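Local coordinates for UPF0130 protein PH1069 (Pyrococcus horikoshii, PDB 2IT3), which probably methylates N-4 of a wybutosine precursor in tRNA(Phe), using S-adenosyl-L-methionine as methyl donor, at the interface of chains A and B. Residues are numbered along the deposited sequence; one frame, centred on the assembly and turned at random. Chains: chain A/B, UPF0130 protein PH1069.

Contact 1: the interface of chains A and B. Residues chain A 156-157, 164; chain B 155, 169, 172-173, 176.
The first turns of helix 167-194 of chain B lie against strand 153-159 of chain A and the loop residue A:Phe164, with B:Tyr169 and A:Leu156 meeting at the centre. The phenol OH of B:Tyr169 donates a hydrogen bond of 2.5 Å to the backbone carbonyl O of A:Leu156. The bond is almost collinear with the carbonyl, at a C=O...donor angle of 171°, and the oxygen lies in the plane of the tyrosine ring at its edge. B:Tyr169 leaves the helix with chi1 at -172°, and a chi2 of 22° turns one ring face to A:Phe164. A:Phe164 bears on this face through its CB, 3.7 Å from the ring centroid and displaced toward the rim, near CD1, in a CH-pi contact. On the opposite face, towards the rim, lies CD1 of B:Ile173 from the same helix, so the phenol is held between a residue of each chain. The phenylalanine ring runs on to B:Lys172, whose side chain crosses that of A:Phe164 at about a right angle, CG standing 3.5 Å from CZ of A:Phe164. Further along the helix, the CD2 methyl of A:Leu156 packs on CG1 of B:Ile173 at 3.9 Å and on CG1 of B:Ile176 at 4.1 Å. The patch thus joins a polar tie to the strand backbone with an apolar seam along the helix, and it contributes to the pairing of the two chains in this assembly.

Contact 2: the interface of chains A and B. Residues chain A 156, 165, 169, 172-173; chain B 155-156, 164, 169.
A:Tyr169 lies alongside B:Leu156, the two side chains pointing opposite ways, and the tyrosine ring reaches the leucine backbone. The phenol OH of A:Tyr169 donates a hydrogen bond of 2.7 Å to the carbonyl O of B:Leu156. It arrives in the carbonyl plane on a lone pair, at a C=O...donor angle of 125°, and the acceptor lies at the edge of the ring, in its plane. The ring's CE1 packs 3.9 Å from CB of B:Leu156. B:Phe164 crosses A:Tyr169 obliquely, its CD2 lying at the tyrosine's edge, 4.0 Å from CD1 and in the plane of the ring. A chi2 of 81° in A:Tyr169 sets the ring so that this edge, and not a face, is turned to the phenylalanine. The side chains of A:Lys172 and B:Phe164 cross at about a right angle, CE of A:Lys172 3.6 Å from CZ of B:Phe164; chi2 and chi3 of the lysine are extended, which carries CD and CE to the ring, and the bend at chi4 (-52°) turns only the amino group. One turn along the helix from the tyrosine, CD1 of A:Ile173 lies 4.0 Å from CB of B:Leu156, the two side chains running antiparallel. CG1 of A:Val165 touches the other tyrosine, B:Tyr169, 3.6 Å from CE2. The two tyrosines approach from the two sides of the interface, and each ends on a leucine carbonyl of the other chain. A phenylalanine in place of A:Tyr169 would keep the ring but lack the phenol OH, and would probably leave the carbonyl of B:Leu156 without this cross-chain donor. In the fold, the patch brings the start of helix 167-194 of chain A, with A:Val165 just ahead of it, against strand 153-159 and B:Phe164 of chain B.

Contact 1: the interface of chains A and B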
ATOM      1  N   LEU A 156       4.280   0.119  15.840  1.00 26.36           N
ATOM      2  CA  LEU A 156       4.912  -0.888  16.697  1.00 26.80           C
ATOM      3  C   LEU A 156       4.736  -0.399  18.129  1.00 27.55           C
ATOM      4  O   LEU A 156       5.181   0.691  18.456  1.00 28.18           O
ATOM      5  CB  LEU A 156       6.407  -0.993  16.391  1.00 27.92           C
ATOM      6  CG  LEU A 156       7.221  -1.910  17.310  1.00 27.05           C
ATOM      7  CD1 LEU A 156       6.979  -3.385  16.937  1.00 21.81           C
ATOM      8  CD2 LEU A 156       8.705  -1.559  17.174  1.00 26.47           C
ATOM      9  N   LEU A 157       4.091  -1.193  18.981  1.00 29.86           N
ATOM     10  CA  LEU A 157       3.863  -0.768  20.367  1.00 31.45           C
ATOM     11  C   LEU A 157       4.584  -1.595  21.413  1.00 32.08           C
ATOM     12  O   LEU A 157       4.679  -1.184  22.571  1.00 30.76           O
ATOM     13  CB  LEU A 157       2.371  -0.779  20.687  1.00 30.37           C
ATOM     14  CG  LEU A 157       1.490   0.114  19.815  1.00 30.17           C
ATOM     15  CD1 LEU A 157       0.038  -0.124  20.188  1.00 31.17           C
ATOM     16  CD2 LEU A 157       1.881   1.575  20.003  1.00 31.17           C
ATOM     17  N   PHE A 164       5.902  -1.076  25.151  1.00 39.93           N
ATOM     18  CA  PHE A 164       6.813   0.059  25.189  1.00 40.00           C
ATOM     19  C   PHE A 164       6.159   1.411  25.427  1.00 39.85           C
ATOM     20  O   PHE A 164       6.847   2.383  25.722  1.00 41.32           O
ATOM     21  CB  PHE A 164       7.632   0.124  23.897  1.00 39.72           C
ATOM     22  CG  PHE A 164       8.522  -1.069  23.679  1.00 39.54           C
ATOM     23  CD1 PHE A 164       9.429  -1.467  24.656  1.00 40.12           C
ATOM     24  CD2 PHE A 164       8.462  -1.787  22.490  1.00 41.79           C
ATOM     25  CE1 PHE A 164      10.264  -2.562  24.452  1.00 39.71           C
ATOM     26  CE2 PHE A 164       9.296  -2.886  22.273  1.00 39.91           C
ATOM     27  CZ  PHE A 164      10.199  -3.273  23.259  1.00 39.16           C
TER
ATOM     28  N   VAL B 155       5.769   5.355  13.539  1.00 30.62           N
ATOM     29  CA  VAL B 155       5.889   5.470  14.984  1.00 29.73           C
ATOM     30  C   VAL B 155       6.060   6.938  15.386  1.00 28.65           C
ATOM     31  O   VAL B 155       6.945   7.633  14.879  1.00 28.61           O
ATOM     32  CB  VAL B 155       7.099   4.653  15.507  1.00 30.31           C
ATOM     33  CG1 VAL B 155       7.194   4.770  17.009  1.00 30.08           C
ATOM     34  CG2 VAL B 155       6.953   3.187  15.105  1.00 30.63           C
ATOM     35  N   TYR B 169      12.561   1.121  23.610  1.00 32.35           N
ATOM     36  CA  TYR B 169      11.636   1.235  22.490  1.00 30.70           C
ATOM     37  C   TYR B 169      12.367   1.656  21.206  1.00 29.58           C
ATOM     38  O   TYR B 169      12.217   1.012  20.171  1.00 28.51           O
ATOM     39  CB  TYR B 169      10.544   2.242  22.869  1.00 30.35           C
ATOM     40  CG  TYR B 169       9.369   2.385  21.927  1.00 30.42           C
ATOM     41  CD1 TYR B 169       9.017   1.376  21.031  1.00 27.78           C
ATOM     42  CD2 TYR B 169       8.571   3.525  21.976  1.00 32.01           C
ATOM     43  CE1 TYR B 169       7.894   1.506  20.210  1.00 30.90           C
ATOM     44  CE2 TYR B 169       7.454   3.665  21.165  1.00 31.83           C
ATOM     45  CZ  TYR B 169       7.121   2.654  20.285  1.00 32.69           C
ATOM     46  OH  TYR B 169       6.017   2.809  19.484  1.00 32.75           O
ATOM     47  N   LYS B 172      14.306  -1.172  19.712  1.00 28.03           N
ATOM     48  CA  LYS B 172      13.512  -2.128  18.940  1.00 29.70           C
ATOM     49  C   LYS B 172      13.056  -1.554  17.607  1.00 27.79           C
ATOM     50  O   LYS B 172      13.113  -2.204  16.572  1.00 29.31           O
ATOM     51  CB  LYS B 172      12.280  -2.510  19.751  1.00 30.00           C
ATOM     52  CG  LYS B 172      12.532  -3.700  20.673  1.00 36.17           C
ATOM     53  CD  LYS B 172      13.059  -4.929  19.935  1.00 39.58           C
ATOM     54  CE  LYS B 172      13.517  -6.019  20.911  1.00 40.49           C
ATOM     55  NZ  LYS B 172      14.039  -7.162  20.163  1.00 39.13           N
ATOM     56  N   ILE B 173      12.561  -0.320  17.628  1.00 26.77           N
ATOM     57  CA  ILE B 173      12.085   0.312  16.406  1.00 27.12           C
ATOM     58  C   ILE B 173      13.132   0.194  15.305  1.00 25.56           C
ATOM     59  O   ILE B 173      12.821  -0.203  14.181  1.00 25.89           O
ATOM     60  CB  ILE B 173      11.739   1.802  16.661  1.00 28.16           C
ATOM     61  CG1 ILE B 173      10.514   1.879  17.584  1.00 30.73           C
ATOM     62  CG2 ILE B 173      11.482   2.506  15.359  1.00 27.76           C
ATOM     63  CD1 ILE B 173      10.213   3.249  18.108  1.00 31.11           C
ATOM     64  N   ILE B 176      13.711  -3.545  14.261  1.00 28.92           N
ATOM     65  CA  ILE B 176      12.612  -3.980  13.398  1.00 28.18           C
ATOM     66  C   ILE B 176      12.695  -3.320  12.030  1.00 26.92           C
ATOM     67  O   ILE B 176      12.530  -3.977  11.009  1.00 27.78           O
ATOM     68  CB  ILE B 176      11.232  -3.624  13.995  1.00 28.06           C
ATOM     69  CG1 ILE B 176      11.033  -4.339  15.334  1.00 31.22           C
ATOM     70  CG2 ILE B 176      10.135  -4.014  13.018  1.00 30.60           C
ATOM     71  CD1 ILE B 176      11.115  -5.847  15.238  1.00 28.98           C
TER

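Contact 2: the interface of chains A and B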
ATOM      1  N   LEU A 156       4.280   0.119  15.840  1.00 26.36           N
ATOM      2  CA  LEU A 156       4.912  -0.888  16.697  1.00 26.80           C
ATOM      3  C   LEU A 156       4.736  -0.399  18.129  1.00 27.55           C
ATOM      4  O   LEU A 156       5.181   0.691  18.456  1.00 28.18           O
ATOM      5  CB  LEU A 156       6.407  -0.993  16.391  1.00 27.92           C
ATOM      6  CG  LEU A 156       7.221  -1.910  17.310  1.00 27.05           C
ATOM      7  CD1 LEU A 156       6.979  -3.385  16.937  1.00 21.81           C
ATOM      8  CD2 LEU A 156       8.705  -1.559  17.174  1.00 26.47           C
ATOM      9  N   VAL A 165       4.841   1.487  25.312  1.00 39.32           N
ATOM     10  CA  VAL A 165       4.172   2.765  25.500  1.00 37.16           C
ATOM     11  C   VAL A 165       3.191   2.803  26.657  1.00 36.92           C
ATOM     12  O   VAL A 165       2.718   1.772  27.123  1.00 36.75           O
ATOM     13  CB  VAL A 165       3.429   3.180  24.227  1.00 37.37           C
ATOM     14  CG1 VAL A 165       4.418   3.256  23.065  1.00 37.52           C
ATOM     15  CG2 VAL A 165       2.315   2.190  23.930  1.00 36.16           C
ATOM     16  N   TYR A 169       0.499   8.198  25.639  1.00 32.72           N
ATOM     17  CA  TYR A 169       1.036   8.063  24.291  1.00 32.16           C
ATOM     18  C   TYR A 169       0.004   7.354  23.427  1.00 31.33           C
ATOM     19  O   TYR A 169      -0.337   7.807  22.338  1.00 31.19           O
ATOM     20  CB  TYR A 169       2.325   7.243  24.318  1.00 32.82           C
ATOM     21  CG  TYR A 169       2.898   6.953  22.944  1.00 34.35           C
ATOM     22  CD1 TYR A 169       3.663   7.900  22.268  1.00 36.52           C
ATOM     23  CD2 TYR A 169       2.676   5.725  22.322  1.00 38.04           C
ATOM     24  CE1 TYR A 169       4.198   7.628  21.004  1.00 38.13           C
ATOM     25  CE2 TYR A 169       3.208   5.441  21.059  1.00 36.53           C
ATOM     26  CZ  TYR A 169       3.964   6.394  20.407  1.00 33.52           C
ATOM     27  OH  TYR A 169       4.469   6.119  19.155  1.00 34.52           O
ATOM     28  N   LYS A 172      -2.716   9.525  22.113  1.00 29.71           N
ATOM     29  CA  LYS A 172      -2.433  10.312  20.923  1.00 29.76           C
ATOM     30  C   LYS A 172      -2.620   9.438  19.693  1.00 29.46           C
ATOM     31  O   LYS A 172      -3.238   9.853  18.714  1.00 29.53           O
ATOM     32  CB  LYS A 172      -0.993  10.843  20.941  1.00 28.78           C
ATOM     33  CG  LYS A 172      -0.649  11.663  22.177  1.00 29.54           C
ATOM     34  CD  LYS A 172       0.713  12.346  22.063  1.00 31.88           C
ATOM     35  CE  LYS A 172       1.053  13.075  23.350  1.00 31.05           C
ATOM     36  NZ  LYS A 172      -0.068  13.974  23.759  1.00 36.38           N
ATOM     37  N   ILE A 173      -2.080   8.225  19.746  1.00 29.49           N
ATOM     38  CA  ILE A 173      -2.190   7.324  18.616  1.00 30.78           C
ATOM     39  C   ILE A 173      -3.644   7.090  18.240  1.00 30.25           C
ATOM     40  O   ILE A 173      -4.020   7.242  17.088  1.00 32.25           O
ATOM     41  CB  ILE A 173      -1.518   5.970  18.899  1.00 31.25           C
ATOM     42  CG1 ILE A 173      -0.021   6.172  19.137  1.00 30.76           C
ATOM     43  CG2 ILE A 173      -1.765   5.016  17.730  1.00 33.94           C
ATOM     44  CD1 ILE A 173       0.684   6.953  18.054  1.00 37.02           C
TER
ATOM     45  N   VAL B 155       5.769   5.355  13.539  1.00 30.62           N
ATOM     46  CA  VAL B 155       5.889   5.470  14.984  1.00 29.73           C
ATOM     47  C   VAL B 155       6.060   6.938  15.386  1.00 28.65           C
ATOM     48  O   VAL B 155       6.945   7.633  14.879  1.00 28.61           O
ATOM     49  CB  VAL B 155       7.099   4.653  15.507  1.00 30.31           C
ATOM     50  CG1 VAL B 155       7.194   4.770  17.009  1.00 30.08           C
ATOM     51  CG2 VAL B 155       6.953   3.187  15.105  1.00 30.63           C
ATOM     52  N   LEU B 156       5.194   7.413  16.275  1.00 27.01           N
ATOM     53  CA  LEU B 156       5.271   8.789  16.758  1.00 26.02           C
ATOM     54  C   LEU B 156       6.399   8.814  17.778  1.00 26.55           C
ATOM     55  O   LEU B 156       6.359   8.075  18.752  1.00 26.13           O
ATOM     56  CB  LEU B 156       3.946   9.187  17.414  1.00 26.09           C
ATOM     57  CG  LEU B 156       3.791  10.541  18.105  1.00 27.63           C
ATOM     58  CD1 LEU B 156       3.873  11.692  17.099  1.00 26.97           C
ATOM     59  CD2 LEU B 156       2.450  10.561  18.826  1.00 25.29           C
ATOM     60  N   PHE B 164       8.971  11.333  23.156  1.00 36.33           N
ATOM     61  CA  PHE B 164       8.205  10.343  23.912  1.00 35.72           C
ATOM     62  C   PHE B 164       8.878   8.991  24.129  1.00 36.24           C
ATOM     63  O   PHE B 164       8.893   8.474  25.243  1.00 36.65           O
ATOM     64  CB  PHE B 164       6.857  10.066  23.232  1.00 35.03           C
ATOM     65  CG  PHE B 164       6.046  11.297  22.939  1.00 35.12           C
ATOM     66  CD1 PHE B 164       5.901  12.301  23.891  1.00 35.30           C
ATOM     67  CD2 PHE B 164       5.404  11.438  21.715  1.00 32.79           C
ATOM     68  CE1 PHE B 164       5.127  13.427  23.629  1.00 37.23           C
ATOM     69  CE2 PHE B 164       4.626  12.559  21.439  1.00 33.83           C
ATOM     70  CZ  PHE B 164       4.487  13.555  22.398  1.00 34.01           C
ATOM     71  N   TYR B 169      12.561   1.121  23.610  1.00 32.35           N
ATOM     72  CA  TYR B 169      11.636   1.235  22.490  1.00 30.70           C
ATOM     73  C   TYR B 169      12.367   1.656  21.206  1.00 29.58           C
ATOM     74  O   TYR B 169      12.217   1.012  20.171  1.00 28.51           O
ATOM     75  CB  TYR B 169      10.544   2.242  22.869  1.00 30.35           C
ATOM     76  CG  TYR B 169       9.369   2.385  21.927  1.00 30.42           C
ATOM     77  CD1 TYR B 169       9.017   1.376  21.031  1.00 27.78           C
ATOM     78  CD2 TYR B 169       8.571   3.525  21.976  1.00 32.01           C
ATOM     79  CE1 TYR B 169       7.894   1.506  20.210  1.00 30.90           C
ATOM     80  CE2 TYR B 169       7.454   3.665  21.165  1.00 31.83           C
ATOM     81  CZ  TYR B 169       7.121   2.654  20.285  1.00 32.69           C
ATOM     82  OH  TYR B 169       6.017   2.809  19.484  1.00 32.75           O
TER

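Contact 1 and contact 2 have C-alpha centres about 8 Å apart and share A:Leu156, B:Val155 and B:Tyr169, so they form adjoining parts of one two-fold interface. Each sets helix 167-194 of one chain against strand 153-159 of the other, with the chains exchanged between them. The match is not exact at side-chain level: the two tyrosines differ in chi2, and only the ring in contact 1 receives the phenylalanine CB on its face. This reciprocal arrangement ties the same elements of both copies together, consistent with a symmetric dimer, although the structure alone does not establish one in solution.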